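Local coordinates for neuraminidase (Influenza A virus, PDB 4GDI), which is a neuraminidase-like viral ectodomain with a six-bladed beta-propeller fold, probably related to sialic acid-removing enzymes but with a diverged putative active site, at residues 100-108 with 145-154; 53-61 with 73-84. All blocks are in the same frame, centred on the assembly; numbering follows the deposited sequence.

Contact 1: residues 100-108 with 145-154; sequences RSSSACFDG and LRLPNSECIC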
loop_
_atom_site.group_PDB
_atom_site.type_symbol
_atom_site.label_atom_id
_atom_site.label_comp_id
_atom_site.label_asym_id
_atom_site.label_seq_id
_atom_site.Cartn_x
_atom_site.Cartn_y
_atom_site.Cartn_z
ATOM N N ARG A 100 7.965 13.505 -22.290
ATOM C CA ARG A 100 7.266 13.046 -23.496
ATOM C C ARG A 100 7.849 11.718 -23.986
ATOM O O ARG A 100 7.162 10.914 -24.621
ATOM C CB ARG A 100 7.397 14.079 -24.619
ATOM C CG ARG A 100 7.034 15.502 -24.212
ATOM C CD ARG A 100 7.282 16.476 -25.362
ATOM N NE ARG A 100 6.223 16.425 -26.360
ATOM C CZ ARG A 100 5.153 17.215 -26.364
ATOM N NH1 ARG A 100 4.988 18.139 -25.423
ATOM N NH2 ARG A 100 4.244 17.085 -27.321
ATOM N N SER A 101 9.139 11.518 -23.722
ATOM C CA SER A 101 9.766 10.230 -23.925
ATOM C C SER A 101 10.720 9.972 -22.766
ATOM O O SER A 101 11.084 10.890 -22.023
ATOM C CB SER A 101 10.498 10.165 -25.264
ATOM O OG SER A 101 11.598 11.071 -25.344
ATOM N N SER A 102 11.128 8.726 -22.605
ATOM C CA SER A 102 11.929 8.380 -21.433
ATOM C C SER A 102 12.777 7.130 -21.579
ATOM O O SER A 102 12.654 6.367 -22.532
ATOM C CB SER A 102 11.016 8.213 -20.219
ATOM O OG SER A 102 10.421 6.932 -20.214
ATOM N N SER A 103 13.651 6.944 -20.603
ATOM C CA SER A 103 14.358 5.696 -20.434
ATOM C C SER A 103 14.706 5.590 -18.963
ATOM O O SER A 103 14.908 6.603 -18.297
ATOM C CB SER A 103 15.630 5.679 -21.275
ATOM O OG SER A 103 16.271 4.415 -21.188
ATOM N N ALA A 104 14.769 4.372 -18.450
ATOM C CA ALA A 104 15.098 4.169 -17.058
ATOM C C ALA A 104 15.854 2.863 -16.876
ATOM O O ALA A 104 15.710 1.924 -17.648
ATOM C CB ALA A 104 13.819 4.158 -16.204
ATOM N N CYS A 105 16.682 2.811 -15.849
ATOM C CA CYS A 105 17.437 1.599 -15.586
ATOM C C CYS A 105 18.024 1.683 -14.182
ATOM O O CYS A 105 18.458 2.761 -13.750
ATOM C CB CYS A 105 18.547 1.387 -16.637
ATOM S SG CYS A 105 19.581 2.848 -17.057
ATOM N N PHE A 106 18.021 0.536 -13.501
ATOM C CA PHE A 106 18.544 0.390 -12.141
ATOM C C PHE A 106 19.953 -0.176 -12.191
ATOM O O PHE A 106 20.189 -1.213 -12.815
ATOM C CB PHE A 106 17.635 -0.559 -11.354
ATOM C CG PHE A 106 17.876 -0.550 -9.869
ATOM C CD1 PHE A 106 17.424 0.507 -9.091
ATOM C CD2 PHE A 106 18.531 -1.609 -9.252
ATOM C CE1 PHE A 106 17.628 0.514 -7.712
ATOM C CE2 PHE A 106 18.752 -1.611 -7.874
ATOM C CZ PHE A 106 18.303 -0.542 -7.105
ATOM N N ASP A 107 20.897 0.480 -11.524
ATOM C CA ASP A 107 22.297 0.072 -11.628
ATOM C C ASP A 107 22.766 -0.853 -10.504
ATOM O O ASP A 107 23.941 -1.237 -10.465
ATOM C CB ASP A 107 23.220 1.293 -11.725
ATOM C CG ASP A 107 23.278 2.117 -10.433
ATOM O OD1 ASP A 107 22.693 1.712 -9.402
ATOM O OD2 ASP A 107 23.937 3.183 -10.460
ATOM N N GLY A 108 21.850 -1.215 -9.611
ATOM C CA GLY A 108 22.182 -2.034 -8.457
ATOM C C GLY A 108 22.029 -1.242 -7.168
ATOM O O GLY A 108 21.687 -1.799 -6.132
ATOM N N LEU A 145 14.904 16.315 -28.866
ATOM C CA LEU A 145 15.603 15.163 -28.321
ATOM C C LEU A 145 14.601 14.045 -28.063
ATOM O O LEU A 145 13.471 14.300 -27.639
ATOM C CB LEU A 145 16.347 15.528 -27.046
ATOM C CG LEU A 145 17.501 16.493 -27.275
ATOM C CD1 LEU A 145 18.082 16.910 -25.944
ATOM C CD2 LEU A 145 18.572 15.877 -28.170
ATOM N N ARG A 146 15.027 12.820 -28.352
ATOM C CA ARG A 146 14.162 11.653 -28.276
ATOM C C ARG A 146 14.839 10.522 -27.512
ATOM O O ARG A 146 15.926 10.079 -27.873
ATOM C CB ARG A 146 13.789 11.181 -29.688
ATOM C CG ARG A 146 13.132 12.282 -30.521
ATOM C CD ARG A 146 12.696 11.794 -31.878
ATOM N NE ARG A 146 13.763 11.417 -32.804
ATOM C CZ ARG A 146 14.543 12.269 -33.469
ATOM N NH1 ARG A 146 14.480 13.577 -33.243
ATOM N NH2 ARG A 146 15.424 11.803 -34.345
ATOM N N LEU A 147 14.193 10.097 -26.432
ATOM C CA LEU A 147 14.591 8.904 -25.692
ATOM C C LEU A 147 13.843 7.669 -26.210
ATOM O O LEU A 147 12.731 7.785 -26.719
ATOM C CB LEU A 147 14.348 9.132 -24.206
ATOM C CG LEU A 147 15.347 10.145 -23.632
ATOM C CD1 LEU A 147 14.893 10.802 -22.309
ATOM C CD2 LEU A 147 16.681 9.446 -23.430
ATOM N N PRO A 148 14.448 6.477 -26.077
ATOM C CA PRO A 148 13.899 5.335 -26.827
ATOM C C PRO A 148 12.675 4.619 -26.241
ATOM O O PRO A 148 12.155 3.707 -26.890
ATOM C CB PRO A 148 15.076 4.368 -26.883
ATOM C CG PRO A 148 15.877 4.677 -25.658
ATOM C CD PRO A 148 15.726 6.149 -25.417
ATOM N N ASN A 149 12.213 5.014 -25.061
ATOM C CA ASN A 149 11.071 4.362 -24.431
ATOM C C ASN A 149 11.316 2.870 -24.254
ATOM O O ASN A 149 10.483 2.028 -24.567
ATOM C CB ASN A 149 9.787 4.648 -25.217
ATOM C CG ASN A 149 9.592 6.124 -25.456
ATOM O OD1 ASN A 149 9.605 6.927 -24.513
ATOM N ND2 ASN A 149 9.474 6.505 -26.715
ATOM N N SER A 150 12.498 2.568 -23.745
ATOM C CA SER A 150 12.867 1.218 -23.370
ATOM C C SER A 150 13.970 1.380 -22.336
ATOM O O SER A 150 14.563 2.451 -22.239
ATOM C CB SER A 150 13.400 0.463 -24.580
ATOM O OG SER A 150 13.452 -0.932 -24.353
ATOM N N GLU A 151 14.259 0.340 -21.571
ATOM C CA GLU A 151 15.199 0.509 -20.472
ATOM C C GLU A 151 16.580 0.847 -20.970
ATOM O O GLU A 151 17.021 0.352 -22.013
ATOM C CB GLU A 151 15.260 -0.722 -19.554
ATOM C CG GLU A 151 15.966 -1.947 -20.098
ATOM C CD GLU A 151 16.123 -3.044 -19.019
ATOM O OE1 GLU A 151 15.804 -2.763 -17.843
ATOM O OE2 GLU A 151 16.553 -4.174 -19.336
ATOM N N CYS A 152 17.273 1.687 -20.207
ATOM C CA CYS A 152 18.678 1.928 -20.480
ATOM C C CYS A 152 19.489 0.750 -19.915
ATOM O O CYS A 152 18.952 -0.117 -19.234
ATOM C CB CYS A 152 19.150 3.311 -19.971
ATOM S SG CYS A 152 18.484 3.899 -18.416
ATOM N N ILE A 153 20.769 0.701 -20.239
ATOM C CA ILE A 153 21.577 -0.466 -19.952
ATOM C C ILE A 153 22.696 -0.133 -18.975
ATOM O O ILE A 153 23.557 0.704 -19.276
ATOM C CB ILE A 153 22.213 -1.016 -21.250
ATOM C CG1 ILE A 153 21.132 -1.472 -22.229
ATOM C CG2 ILE A 153 23.121 -2.176 -20.947
ATOM C CD1 ILE A 153 20.148 -2.480 -21.624
ATOM N N CYS A 154 22.688 -0.789 -17.812
ATOM C CA CYS A 154 23.729 -0.569 -16.786
ATOM C C CYS A 154 24.693 -1.750 -16.677
ATOM O O CYS A 154 24.281 -2.906 -16.651
ATOM C CB CYS A 154 23.095 -0.286 -15.425
ATOM S SG CYS A 154 22.112 1.217 -15.362
HETATM O O HOH W 1 10.925 13.235 -26.899
HETATM O O HOH W 2 8.563 6.563 -22.081
#

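Contact 2: residues 53-61 with 73-84; sequences CFKFFIAYG and MEWEESLYKTPI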
loop_
_atom_site.group_PDB
_atom_site.type_symbol
_atom_site.label_atom_id
_atom_site.label_comp_id
_atom_site.label_asym_id
_atom_site.label_seq_id
_atom_site.Cartn_x
_atom_site.Cartn_y
_atom_site.Cartn_z
ATOM N N CYS A 53 9.988 -6.058 -10.984
ATOM C CA CYS A 53 9.973 -5.297 -12.224
ATOM C C CYS A 53 8.801 -4.330 -12.255
ATOM O O CYS A 53 7.800 -4.514 -11.556
ATOM C CB CYS A 53 9.932 -6.248 -13.415
ATOM S SG CYS A 53 11.328 -7.368 -13.433
ATOM N N PHE A 54 8.956 -3.278 -13.046
ATOM C CA PHE A 54 7.985 -2.202 -13.103
ATOM C C PHE A 54 7.655 -1.868 -14.553
ATOM O O PHE A 54 8.462 -2.083 -15.459
ATOM C CB PHE A 54 8.521 -0.943 -12.400
ATOM C CG PHE A 54 8.862 -1.159 -10.950
ATOM C CD1 PHE A 54 10.104 -1.667 -10.585
ATOM C CD2 PHE A 54 7.937 -0.868 -9.955
ATOM C CE1 PHE A 54 10.426 -1.890 -9.243
ATOM C CE2 PHE A 54 8.244 -1.096 -8.605
ATOM C CZ PHE A 54 9.498 -1.603 -8.252
ATOM N N LYS A 55 6.455 -1.341 -14.740
ATOM C CA LYS A 55 6.035 -0.728 -15.986
ATOM C C LYS A 55 6.260 0.775 -15.882
ATOM O O LYS A 55 5.677 1.440 -15.026
ATOM C CB LYS A 55 4.555 -1.023 -16.247
ATOM C CG LYS A 55 3.994 -0.318 -17.475
ATOM C CD LYS A 55 2.581 -0.791 -17.804
ATOM C CE LYS A 55 1.593 0.368 -17.790
ATOM N NZ LYS A 55 0.179 -0.083 -17.685
ATOM N N PHE A 56 7.121 1.298 -16.749
ATOM C CA PHE A 56 7.318 2.728 -16.898
ATOM C C PHE A 56 6.507 3.174 -18.115
ATOM O O PHE A 56 6.487 2.479 -19.127
ATOM C CB PHE A 56 8.797 3.050 -17.116
ATOM C CG PHE A 56 9.651 2.834 -15.900
ATOM C CD1 PHE A 56 10.067 1.570 -15.557
ATOM C CD2 PHE A 56 10.050 3.903 -15.118
ATOM C CE1 PHE A 56 10.847 1.371 -14.451
ATOM C CE2 PHE A 56 10.836 3.703 -14.011
ATOM C CZ PHE A 56 11.226 2.448 -13.675
ATOM N N PHE A 57 5.869 4.334 -18.029
ATOM C CA PHE A 57 4.988 4.782 -19.098
ATOM C C PHE A 57 4.640 6.263 -19.026
ATOM O O PHE A 57 4.737 6.887 -17.967
ATOM C CB PHE A 57 3.693 3.962 -19.091
ATOM C CG PHE A 57 2.856 4.144 -17.853
ATOM C CD1 PHE A 57 3.077 3.372 -16.731
ATOM C CD2 PHE A 57 1.826 5.070 -17.829
ATOM C CE1 PHE A 57 2.300 3.539 -15.591
ATOM C CE2 PHE A 57 1.042 5.236 -16.694
ATOM C CZ PHE A 57 1.279 4.471 -15.578
ATOM N N ILE A 58 4.242 6.826 -20.166
ATOM C CA ILE A 58 3.746 8.189 -20.193
ATOM C C ILE A 58 2.232 8.103 -20.026
ATOM O O ILE A 58 1.564 7.368 -20.763
ATOM C CB ILE A 58 4.086 8.904 -21.516
ATOM C CG1 ILE A 58 5.575 8.768 -21.853
ATOM C CG2 ILE A 58 3.699 10.373 -21.443
ATOM C CD1 ILE A 58 6.511 9.306 -20.775
ATOM N N ALA A 59 1.685 8.836 -19.059
ATOM C CA ALA A 59 0.233 8.847 -18.854
ATOM C C ALA A 59 -0.412 9.823 -19.824
ATOM O O ALA A 59 0.130 10.900 -20.073
ATOM C CB ALA A 59 -0.108 9.248 -17.433
ATOM N N TYR A 60 -1.565 9.458 -20.371
ATOM C CA TYR A 60 -2.288 10.388 -21.226
ATOM C C TYR A 60 -3.748 10.559 -20.841
ATOM O O TYR A 60 -4.449 11.394 -21.424
ATOM C CB TYR A 60 -2.181 9.998 -22.694
ATOM C CG TYR A 60 -2.947 8.773 -23.084
ATOM C CD1 TYR A 60 -4.289 8.855 -23.453
ATOM C CD2 TYR A 60 -2.329 7.533 -23.116
ATOM C CE1 TYR A 60 -4.993 7.732 -23.826
ATOM C CE2 TYR A 60 -3.028 6.401 -23.487
ATOM C CZ TYR A 60 -4.355 6.504 -23.846
ATOM O OH TYR A 60 -5.040 5.367 -24.215
ATOM N N GLY A 61 -4.206 9.800 -19.857
ATOM C CA GLY A 61 -5.560 9.993 -19.376
ATOM C C GLY A 61 -5.945 9.108 -18.217
ATOM O O GLY A 61 -5.227 8.169 -17.848
ATOM N N MET A 73 -4.334 15.844 -18.837
ATOM C CA MET A 73 -3.320 14.789 -18.727
ATOM C C MET A 73 -2.709 14.457 -20.092
ATOM O O MET A 73 -1.538 14.099 -20.187
ATOM C CB MET A 73 -3.916 13.529 -18.083
ATOM C CG MET A 73 -2.876 12.463 -17.732
ATOM S SD MET A 73 -3.556 11.085 -16.776
ATOM C CE MET A 73 -3.682 11.840 -15.154
ATOM N N GLU A 74 -3.507 14.588 -21.147
ATOM C CA GLU A 74 -3.071 14.203 -22.482
ATOM C C GLU A 74 -1.951 15.090 -23.009
ATOM O O GLU A 74 -1.110 14.625 -23.782
ATOM C CB GLU A 74 -4.254 14.229 -23.456
ATOM C CG GLU A 74 -3.983 13.557 -24.803
ATOM C CD GLU A 74 -3.205 14.443 -25.766
ATOM O OE1 GLU A 74 -3.535 15.647 -25.877
ATOM O OE2 GLU A 74 -2.259 13.934 -26.410
ATOM N N TRP A 75 -1.928 16.364 -22.616
ATOM C CA TRP A 75 -0.920 17.256 -23.184
ATOM C C TRP A 75 0.086 17.756 -22.155
ATOM O O TRP A 75 1.119 18.318 -22.519
ATOM C CB TRP A 75 -1.568 18.415 -23.944
ATOM C CG TRP A 75 -2.348 19.347 -23.101
ATOM C CD1 TRP A 75 -1.864 20.405 -22.388
ATOM C CD2 TRP A 75 -3.763 19.332 -22.891
ATOM N NE1 TRP A 75 -2.892 21.049 -21.738
ATOM C CE2 TRP A 75 -4.069 20.410 -22.033
ATOM C CE3 TRP A 75 -4.803 18.510 -23.343
ATOM C CZ2 TRP A 75 -5.367 20.684 -21.616
ATOM C CZ3 TRP A 75 -6.093 18.786 -22.928
ATOM C CH2 TRP A 75 -6.364 19.865 -22.074
ATOM N N GLU A 76 -0.204 17.528 -20.878
ATOM C CA GLU A 76 0.802 17.692 -19.830
ATOM C C GLU A 76 1.383 16.322 -19.495
ATOM O O GLU A 76 0.879 15.610 -18.619
ATOM C CB GLU A 76 0.194 18.321 -18.586
ATOM C CG GLU A 76 -0.312 19.725 -18.816
ATOM C CD GLU A 76 -0.589 20.451 -17.519
ATOM O OE1 GLU A 76 0.210 20.296 -16.569
ATOM O OE2 GLU A 76 -1.604 21.173 -17.450
ATOM N N GLU A 77 2.443 15.963 -20.207
ATOM C CA GLU A 77 2.921 14.592 -20.225
ATOM C C GLU A 77 3.892 14.314 -19.099
ATOM O O GLU A 77 4.906 15.008 -18.951
ATOM C CB GLU A 77 3.581 14.285 -21.570
ATOM C CG GLU A 77 2.666 14.554 -22.741
ATOM C CD GLU A 77 3.200 14.005 -24.049
ATOM O OE1 GLU A 77 2.942 12.819 -24.339
ATOM O OE2 GLU A 77 3.856 14.766 -24.792
ATOM N N SER A 78 3.589 13.267 -18.340
ATOM C CA SER A 78 4.467 12.824 -17.258
ATOM C C SER A 78 4.701 11.318 -17.291
ATOM O O SER A 78 3.822 10.528 -17.663
ATOM C CB SER A 78 3.884 13.233 -15.901
ATOM O OG SER A 78 3.936 14.645 -15.726
ATOM N N LEU A 79 5.915 10.946 -16.904
ATOM C CA LEU A 79 6.324 9.565 -16.750
ATOM C C LEU A 79 5.889 9.021 -15.382
ATOM O O LEU A 79 6.104 9.668 -14.351
ATOM C CB LEU A 79 7.853 9.508 -16.849
ATOM C CG LEU A 79 8.511 8.180 -16.506
ATOM C CD1 LEU A 79 8.229 7.138 -17.602
ATOM C CD2 LEU A 79 10.013 8.400 -16.296
ATOM N N TYR A 80 5.324 7.818 -15.386
ATOM C CA TYR A 80 4.861 7.131 -14.183
ATOM C C TYR A 80 5.482 5.749 -14.157
ATOM O O TYR A 80 5.956 5.257 -15.180
ATOM C CB TYR A 80 3.333 6.914 -14.203
ATOM C CG TYR A 80 2.475 8.132 -13.982
ATOM C CD1 TYR A 80 2.438 9.162 -14.913
ATOM C CD2 TYR A 80 1.662 8.235 -12.853
ATOM C CE1 TYR A 80 1.632 10.275 -14.713
ATOM C CE2 TYR A 80 0.853 9.342 -12.644
ATOM C CZ TYR A 80 0.847 10.361 -13.573
ATOM O OH TYR A 80 0.036 11.454 -13.374
ATOM N N LYS A 81 5.454 5.107 -12.996
ATOM C CA LYS A 81 5.769 3.695 -12.929
ATOM C C LYS A 81 4.839 2.964 -11.980
ATOM O O LYS A 81 4.360 3.514 -10.978
ATOM C CB LYS A 81 7.228 3.452 -12.553
ATOM C CG LYS A 81 7.554 3.575 -11.082
ATOM C CD LYS A 81 8.895 2.906 -10.794
ATOM C CE LYS A 81 9.405 3.218 -9.390
ATOM N NZ LYS A 81 10.453 2.238 -8.958
ATOM N N THR A 82 4.588 1.713 -12.331
ATOM C CA THR A 82 3.667 0.839 -11.617
ATOM C C THR A 82 4.307 -0.545 -11.485
ATOM O O THR A 82 4.900 -1.040 -12.446
ATOM C CB THR A 82 2.356 0.676 -12.435
ATOM O OG1 THR A 82 1.747 1.957 -12.610
ATOM C CG2 THR A 82 1.382 -0.251 -11.734
ATOM N N PRO A 83 4.182 -1.183 -10.310
ATOM C CA PRO A 83 4.646 -2.575 -10.191
ATOM C C PRO A 83 3.973 -3.466 -11.222
ATOM O O PRO A 83 2.771 -3.360 -11.449
ATOM C CB PRO A 83 4.225 -2.976 -8.767
ATOM C CG PRO A 83 4.113 -1.700 -8.026
ATOM C CD PRO A 83 3.655 -0.667 -9.034
ATOM N N ILE A 84 4.748 -4.340 -11.848
ATOM C CA ILE A 84 4.244 -5.093 -12.991
ATOM C C ILE A 84 2.949 -5.877 -12.679
ATOM O O ILE A 84 2.029 -5.945 -13.509
ATOM C CB ILE A 84 5.338 -6.032 -13.545
ATOM C CG1 ILE A 84 4.937 -6.552 -14.922
ATOM C CG2 ILE A 84 5.633 -7.161 -12.570
ATOM C CD1 ILE A 84 4.830 -5.454 -15.955
HETATM O O HOH W 3 0.533 12.757 -18.375
HETATM O O HOH W 4 0.665 12.253 -22.660
#

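Contact 1: residues 100-108 with 145-154
Cys105 and Cys152 are joined by a disulfide between strand 101-106 and the loop 145-152. The SG-SG torsion is -96°. On both cysteines SG sits between the backbone N and the carbonyl carbon (chi1 46° and 38°), which turns the two sulfurs into each other. Cys154 adds a third sulfur, with its SG 3.5 Å from SG of Cys105. This is the tightly packed end. Beside it, N of Cys152 donates to O of Ala104 over 3.0 Å. The hydroxyl of Ser103 gives its proton to O of Ser150 over 2.8 Å, in the carbonyl plane.

Toward Ser101 the contact becomes wetter. Asn149 grips Ser102 twice: its OD1 accepts N of Ser102 at 3.0 Å, and its N donates to O of Ser102 at 2.9 Å. N of Leu147 donates to OG of Ser101 at 3.0 Å. One water joins OG of Ser101 to O of Leu145, and another bridges OG of Ser102 and OD1 of Asn149. OG of Ser102 also bonds Tyr45.

Strand 101-106 is the first of its four-stranded blade and pairs with strand 111-117. Cys154, in the first strand of the next blade, forms a second disulfide with Cys159. The contact thus ties two neighbouring propeller blades together.

Contact 2: residues 53-61 with 73-84
Lys81 runs beside Phe56 of the facing strand and reaches on to Phe54. Its NZ stands 3.9 Å from the centroid of the Phe54 ring, almost on the ring normal, in a cation-pi contact. Its CB packs over one face of Phe56, 4.0 Å from the ring centroid. The chain is extended beyond CG (chi2 163°), which keeps CB and CD by Phe56 while NZ carries on to the Phe54 face.

The other face of the sheet carries Phe57, Tyr80 and Thr82. CB of Tyr80 sits over one face of the Phe57 ring, 3.8 Å from its centroid. The two rings are nearly parallel but slid apart and barely overlap. OG1 of Thr82 meets the Phe57 edge in plane, 3.4 Å from CE1. CB of Ala59 touches CE1 of Tyr80 at 3.4 Å.

Backbone bonds set this register. Lys55 and Thr82 exchange two N-H...O bonds, as do Phe57 and Tyr80. Next to the latter pair, CD1 of Ile58 lies against CB of Leu79, on the same face as Phe56. N of Ile84 extends the pairing to O of Cys53. At the other end the loop before strand 78-83 returns Met73 to the strand, where its SD lies 3.4 Å from N of Gly61.

Farther out, Trp111 meets the Phe56 ring, and OG1 of Thr82 bonds Ser93 and Ser88. Glu77 forms a salt bridge with Arg43, and Cys53 a disulfide with Cys48. Phe28 and Pro29 of a second subunit pack on Tyr80 and Met73. Antiparallel strands paired in this way, here 53-64 and 78-83, are typical of a blade of the influenza neuraminidase beta-propeller.

Both segments of contact 2 precede contact 1 in the chain, and the centres of the two contacts lie 13 Å apart. Contact 2 pairs strands within one sheet, whereas contact 1 joins two sheets that follow it. The two contacts touch directly. NE of Arg100 lies 3.3 Å from OE2 of Glu77, a long and weak ion pair. CB of Ala104 packs 3.7 Å from CE2 of Phe56, and OG of Ser102 comes 3.4 Å from CD1 of Leu79. Contact 2 holds no metal ligand or glycan attachment residue. In contact 1 the Asp107 side chain is about 7 Å from that of Gln180, a calcium ligand in a structure of this protein.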